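Local coordinates for HAT1-interacting factor 1 (Saccharomyces cerevisiae, PDB 4NQ0), which chaperones histones H3 and H4 within the nuclear HAT-B acetyltransferase complex, also binds the H2A-H2B dimer, and takes part in chromatin assembly and telomere silencing, at residues 261-266 with 277-282; 40-45 with 69-74. One frame throughout, in Å; residues are numbered along the deposited sequence.

In the fold
The two contacts follow one another along the all-helical chain, contact 2 (40-45 with 69-74) closing before contact 1 (261-266 with 277-282) opens. They lie on opposite sides of the centre of the chain, with contact centres 25 Å apart and nearest atoms about 10 Å apart, and do not touch. Helix 229-248 links them: Gln69 and Tyr72 lean on it from contact 2, while Ala262, Tyr265 and Tyr266 do so from contact 1. Both segments of contact 1 belong to region 248-332, which interacts with H2A-H2B. Contact 2 precedes histone-binding region 80-199, whose Phe198 folds back onto Ala42 and Met74.

Contact 1: 261-266 with 277-282; sequences KALGYY and EKVIQA
Lys278 lies across the ring of Tyr266, the two side chains running at about a right angle. Its CB sits above the middle of one ring face, 3.7 Å from the Tyr266 centroid and only 10° off the normal, a CH-pi contact. Lys278 CG stands anti to the carbonyl carbon (chi1 -71°); beyond it the chain stays against the ring, Lys278 CD lying 3.7 Å from Tyr266 CE1 and close to CZ. The chain then bends at chi4, -75°, which puts NZ near the hydroxyl end of the tyrosine. There Lys278 NZ donates to a water at 2.9 Å; the same water donates to Tyr266 OH, and to Gln281 OE1 at 3.0 Å. The main partner of both polar tips is Asp237 of helix 229-248, whose OD1 makes a salt bridge with Lys278 NZ and a hydrogen bond with Tyr266 OH. Around the CB and the edge of the tyrosine the packing is apolar. Tyr266 CB meets Val279 CG2 at 3.9 Å, and Ala282 CB lies at the ring edge, near its plane. Leu263 CD1 fits between Val279 CG1 and Ala282 CB, 3.7 Å from the latter, and also touches Val279 O. An alanine at Tyr266 would probably uncover the aliphatic stem of Lys278, open a gap beside Ala282, and leave Asp237 and the water short of a hydroxyl partner. The two segments run nearly antiparallel, their axes 9.1 Å apart at closest approach, and no direct hydrogen bond joins them. They are held by an apolar layer from Leu263 to the tyrosine ring, topped by a polar cluster in which the carboxylate of Asp237 is likely to offset the lysine charge, tying three successive helices of this TPR protein together.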
# COMPACT_ATOMS: atom_id res chain seq x y z
N LYS A 261 -6.70 1.05 5.75
CA LYS A 261 -5.78 0.24 6.55
C LYS A 261 -4.44 0.95 6.68
O LYS A 261 -3.85 0.96 7.76
CB LYS A 261 -5.57 -1.16 5.94
CG LYS A 261 -6.77 -2.08 6.04
CD LYS A 261 -6.72 -3.04 7.23
CE LYS A 261 -5.63 -4.08 7.06
NZ LYS A 261 -6.07 -5.48 7.28
N ALA A 262 -3.96 1.53 5.59
CA ALA A 262 -2.69 2.25 5.60
C ALA A 262 -2.78 3.41 6.58
O ALA A 262 -1.92 3.60 7.43
CB ALA A 262 -2.34 2.77 4.20
N LEU A 263 -3.87 4.16 6.48
CA LEU A 263 -4.13 5.29 7.35
C LEU A 263 -4.10 4.86 8.82
O LEU A 263 -3.47 5.51 9.64
CB LEU A 263 -5.47 5.92 6.96
CG LEU A 263 -5.91 7.26 7.56
CD1 LEU A 263 -5.01 8.43 7.13
CD2 LEU A 263 -7.36 7.53 7.14
N GLY A 264 -4.76 3.76 9.15
CA GLY A 264 -4.68 3.22 10.51
C GLY A 264 -3.26 2.92 10.99
O GLY A 264 -2.93 3.15 12.15
N TYR A 265 -2.42 2.41 10.09
CA TYR A 265 -1.04 2.09 10.45
C TYR A 265 -0.22 3.36 10.69
O TYR A 265 0.55 3.43 11.64
CB TYR A 265 -0.37 1.19 9.40
CG TYR A 265 -0.60 -0.28 9.67
CD1 TYR A 265 0.26 -0.99 10.51
CD2 TYR A 265 -1.68 -0.95 9.12
CE1 TYR A 265 0.05 -2.32 10.78
CE2 TYR A 265 -1.89 -2.29 9.39
CZ TYR A 265 -1.02 -2.96 10.22
OH TYR A 265 -1.21 -4.29 10.48
N TYR A 266 -0.39 4.35 9.83
CA TYR A 266 0.34 5.61 10.00
C TYR A 266 -0.04 6.29 11.31
O TYR A 266 0.77 6.97 11.92
CB TYR A 266 0.05 6.55 8.83
CG TYR A 266 0.56 6.07 7.48
CD1 TYR A 266 1.79 5.44 7.35
CD2 TYR A 266 -0.17 6.32 6.32
CE1 TYR A 266 2.25 5.02 6.10
CE2 TYR A 266 0.29 5.91 5.08
CZ TYR A 266 1.51 5.26 4.98
OH TYR A 266 2.00 4.86 3.76
N GLU A 277 2.49 13.90 6.54
CA GLU A 277 2.36 13.86 5.08
C GLU A 277 1.69 12.58 4.59
O GLU A 277 0.90 12.61 3.67
CB GLU A 277 3.73 13.97 4.39
CG GLU A 277 4.33 15.37 4.45
CD GLU A 277 5.82 15.38 4.15
OE1 GLU A 277 6.50 16.33 4.59
OE2 GLU A 277 6.30 14.43 3.48
N LYS A 278 2.03 11.46 5.21
CA LYS A 278 1.47 10.18 4.79
C LYS A 278 0.01 10.04 5.21
O LYS A 278 -0.82 9.54 4.46
CB LYS A 278 2.34 9.03 5.31
CG LYS A 278 3.70 8.94 4.59
CD LYS A 278 4.51 7.75 5.03
CE LYS A 278 5.74 7.54 4.13
NZ LYS A 278 5.38 6.97 2.80
N VAL A 279 -0.31 10.53 6.41
CA VAL A 279 -1.69 10.55 6.87
C VAL A 279 -2.54 11.33 5.88
O VAL A 279 -3.56 10.83 5.41
CB VAL A 279 -1.80 11.15 8.28
CG1 VAL A 279 -3.26 11.41 8.66
CG2 VAL A 279 -1.14 10.21 9.29
N ILE A 280 -2.10 12.54 5.54
CA ILE A 280 -2.84 13.42 4.63
C ILE A 280 -2.99 12.77 3.26
O ILE A 280 -4.06 12.79 2.67
CB ILE A 280 -2.14 14.79 4.45
CG1 ILE A 280 -2.10 15.59 5.77
CG2 ILE A 280 -2.83 15.62 3.37
CD1 ILE A 280 -3.45 15.92 6.32
N GLN A 281 -1.90 12.21 2.76
CA GLN A 281 -1.93 11.49 1.48
C GLN A 281 -2.97 10.35 1.47
O GLN A 281 -3.74 10.22 0.52
CB GLN A 281 -0.55 10.94 1.16
CG GLN A 281 -0.53 10.06 -0.08
CD GLN A 281 0.84 9.53 -0.42
OE1 GLN A 281 1.60 9.10 0.46
NE2 GLN A 281 1.16 9.52 -1.70
N ALA A 282 -2.99 9.54 2.52
CA ALA A 282 -3.93 8.42 2.64
C ALA A 282 -5.40 8.88 2.72
O ALA A 282 -6.28 8.29 2.09
CB ALA A 282 -3.57 7.57 3.85
O HOH W 1 2.80 6.60 1.54

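Contact 2: 40-45 with 69-74; sequences EAAKRC and QAVYNM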
# COMPACT_ATOMS: atom_id res chain seq x y z
N GLU A 40 13.40 -5.49 -16.02
CA GLU A 40 14.73 -5.81 -15.54
C GLU A 40 14.81 -5.88 -14.00
O GLU A 40 15.46 -6.76 -13.45
CB GLU A 40 15.75 -4.80 -16.08
CG GLU A 40 15.93 -4.85 -17.61
CD GLU A 40 15.00 -3.89 -18.40
OE1 GLU A 40 14.00 -3.37 -17.84
OE2 GLU A 40 15.29 -3.67 -19.60
N ALA A 41 14.13 -4.95 -13.32
CA ALA A 41 14.04 -4.97 -11.85
C ALA A 41 13.24 -6.18 -11.37
O ALA A 41 13.62 -6.85 -10.41
CB ALA A 41 13.41 -3.67 -11.34
N ALA A 42 12.14 -6.48 -12.07
CA ALA A 42 11.32 -7.65 -11.75
C ALA A 42 12.09 -8.96 -11.93
O ALA A 42 12.09 -9.83 -11.03
CB ALA A 42 10.06 -7.65 -12.61
N LYS A 43 12.74 -9.13 -13.08
CA LYS A 43 13.53 -10.32 -13.34
C LYS A 43 14.59 -10.49 -12.28
O LYS A 43 14.85 -11.59 -11.82
CB LYS A 43 14.21 -10.29 -14.72
CG LYS A 43 13.27 -10.59 -15.87
CD LYS A 43 13.99 -11.12 -17.13
CE LYS A 43 14.39 -10.00 -18.11
NZ LYS A 43 14.13 -10.39 -19.55
N ARG A 44 15.21 -9.39 -11.89
CA ARG A 44 16.25 -9.41 -10.88
C ARG A 44 15.72 -9.97 -9.56
O ARG A 44 16.39 -10.77 -8.90
CB ARG A 44 16.76 -7.99 -10.65
CG ARG A 44 18.10 -7.94 -10.00
CD ARG A 44 19.17 -7.90 -11.05
NE ARG A 44 20.46 -8.23 -10.47
CZ ARG A 44 21.59 -8.27 -11.16
NH1 ARG A 44 21.61 -7.99 -12.46
NH2 ARG A 44 22.72 -8.59 -10.54
N CYS A 45 14.52 -9.53 -9.18
CA CYS A 45 13.87 -10.00 -7.95
C CYS A 45 13.48 -11.45 -8.10
O CYS A 45 13.74 -12.26 -7.22
CB CYS A 45 12.61 -9.17 -7.64
SG CYS A 45 12.94 -7.46 -7.16
N GLN A 69 5.99 -3.62 -7.55
CA GLN A 69 6.02 -2.35 -8.27
C GLN A 69 6.41 -2.55 -9.72
O GLN A 69 5.75 -2.04 -10.62
CB GLN A 69 7.02 -1.38 -7.64
CG GLN A 69 6.64 -0.90 -6.26
CD GLN A 69 6.79 0.60 -6.10
OE1 GLN A 69 7.50 1.07 -5.22
NE2 GLN A 69 6.13 1.36 -6.98
N ALA A 70 7.47 -3.34 -9.95
CA ALA A 70 7.99 -3.55 -11.30
C ALA A 70 6.90 -4.10 -12.20
O ALA A 70 6.66 -3.57 -13.29
CB ALA A 70 9.18 -4.50 -11.27
N VAL A 71 6.22 -5.14 -11.74
CA VAL A 71 5.23 -5.83 -12.54
C VAL A 71 3.97 -4.98 -12.71
O VAL A 71 3.36 -4.97 -13.78
CB VAL A 71 4.89 -7.21 -11.93
CG1 VAL A 71 3.77 -7.87 -12.68
CG2 VAL A 71 6.13 -8.10 -11.94
N TYR A 72 3.58 -4.24 -11.68
CA TYR A 72 2.47 -3.30 -11.79
C TYR A 72 2.74 -2.30 -12.92
O TYR A 72 1.91 -2.11 -13.81
CB TYR A 72 2.26 -2.56 -10.46
CG TYR A 72 1.35 -1.34 -10.56
CD1 TYR A 72 0.07 -1.44 -11.08
CD2 TYR A 72 1.78 -0.09 -10.12
CE1 TYR A 72 -0.76 -0.33 -11.16
CE2 TYR A 72 0.96 1.02 -10.19
CZ TYR A 72 -0.32 0.89 -10.72
OH TYR A 72 -1.14 1.99 -10.80
N ASN A 73 3.91 -1.68 -12.89
CA ASN A 73 4.28 -0.68 -13.90
C ASN A 73 4.42 -1.23 -15.32
O ASN A 73 4.26 -0.49 -16.29
CB ASN A 73 5.55 0.05 -13.48
CG ASN A 73 5.25 1.27 -12.64
OD1 ASN A 73 4.67 2.24 -13.14
ND2 ASN A 73 5.63 1.24 -11.36
N MET A 74 4.73 -2.52 -15.43
CA MET A 74 4.75 -3.21 -16.71
C MET A 74 3.35 -3.25 -17.30
O MET A 74 3.17 -3.08 -18.51
CB MET A 74 5.28 -4.65 -16.57
CG MET A 74 6.80 -4.78 -16.49
SD MET A 74 7.35 -6.44 -15.97
CE MET A 74 6.66 -7.46 -17.27
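Ala42 and Ala70 meet methyl to methyl, their CB atoms 3.5 Å apart, where helices 38-51 and 61-77 come together. The apolar contacts are few and all centre on these two alanines. Ala42 CB also touches one branch of Val71, CG2, at 4.0 Å; chi1 of 175° sets CG1 anti to the backbone N and leaves CG2, beside that N, as the branch that meets Ala42. Ala41 CB adds a looser contact with Ala70 CB at 4.3 Å. Sulfur makes a further, distant approach: the Met74 chain is extended at chi2 (168°), and its SD ends 4.5 Å from Ala42 CB. Backbone takes part too, since Ala70 CB lies 3.6 Å from Ala42 N, a methyl set directly against the main chain of the other helix. Hydrogen bonding stays within each helix. Asn73 ND2 folds back on its own helix in a weak bond to Gln69 O, and none crosses between the segments. Neighbours add to the packing: Phe198 lies against Ala42 and Met74, Phe38 and Leu39, earlier on helix 38-51, pack on Met74, and Leu32 of helix 14-34 touches Ala41. With only methyl groups at the point of nearest backbone approach, the Ala42 and Ala70 CA atoms come within 5.3 Å, and the axes of segments 40-45 and 69-74 approach to 8.5 Å, at 143° between their directions. Such close, roughly antiparallel packing through small residues is consistent with the antiparallel helix packing of TPR-like folds, as expected in a NASP-family chaperone, and here it joins two helices of the amino-terminal part of the chain, ahead of the histone-binding region.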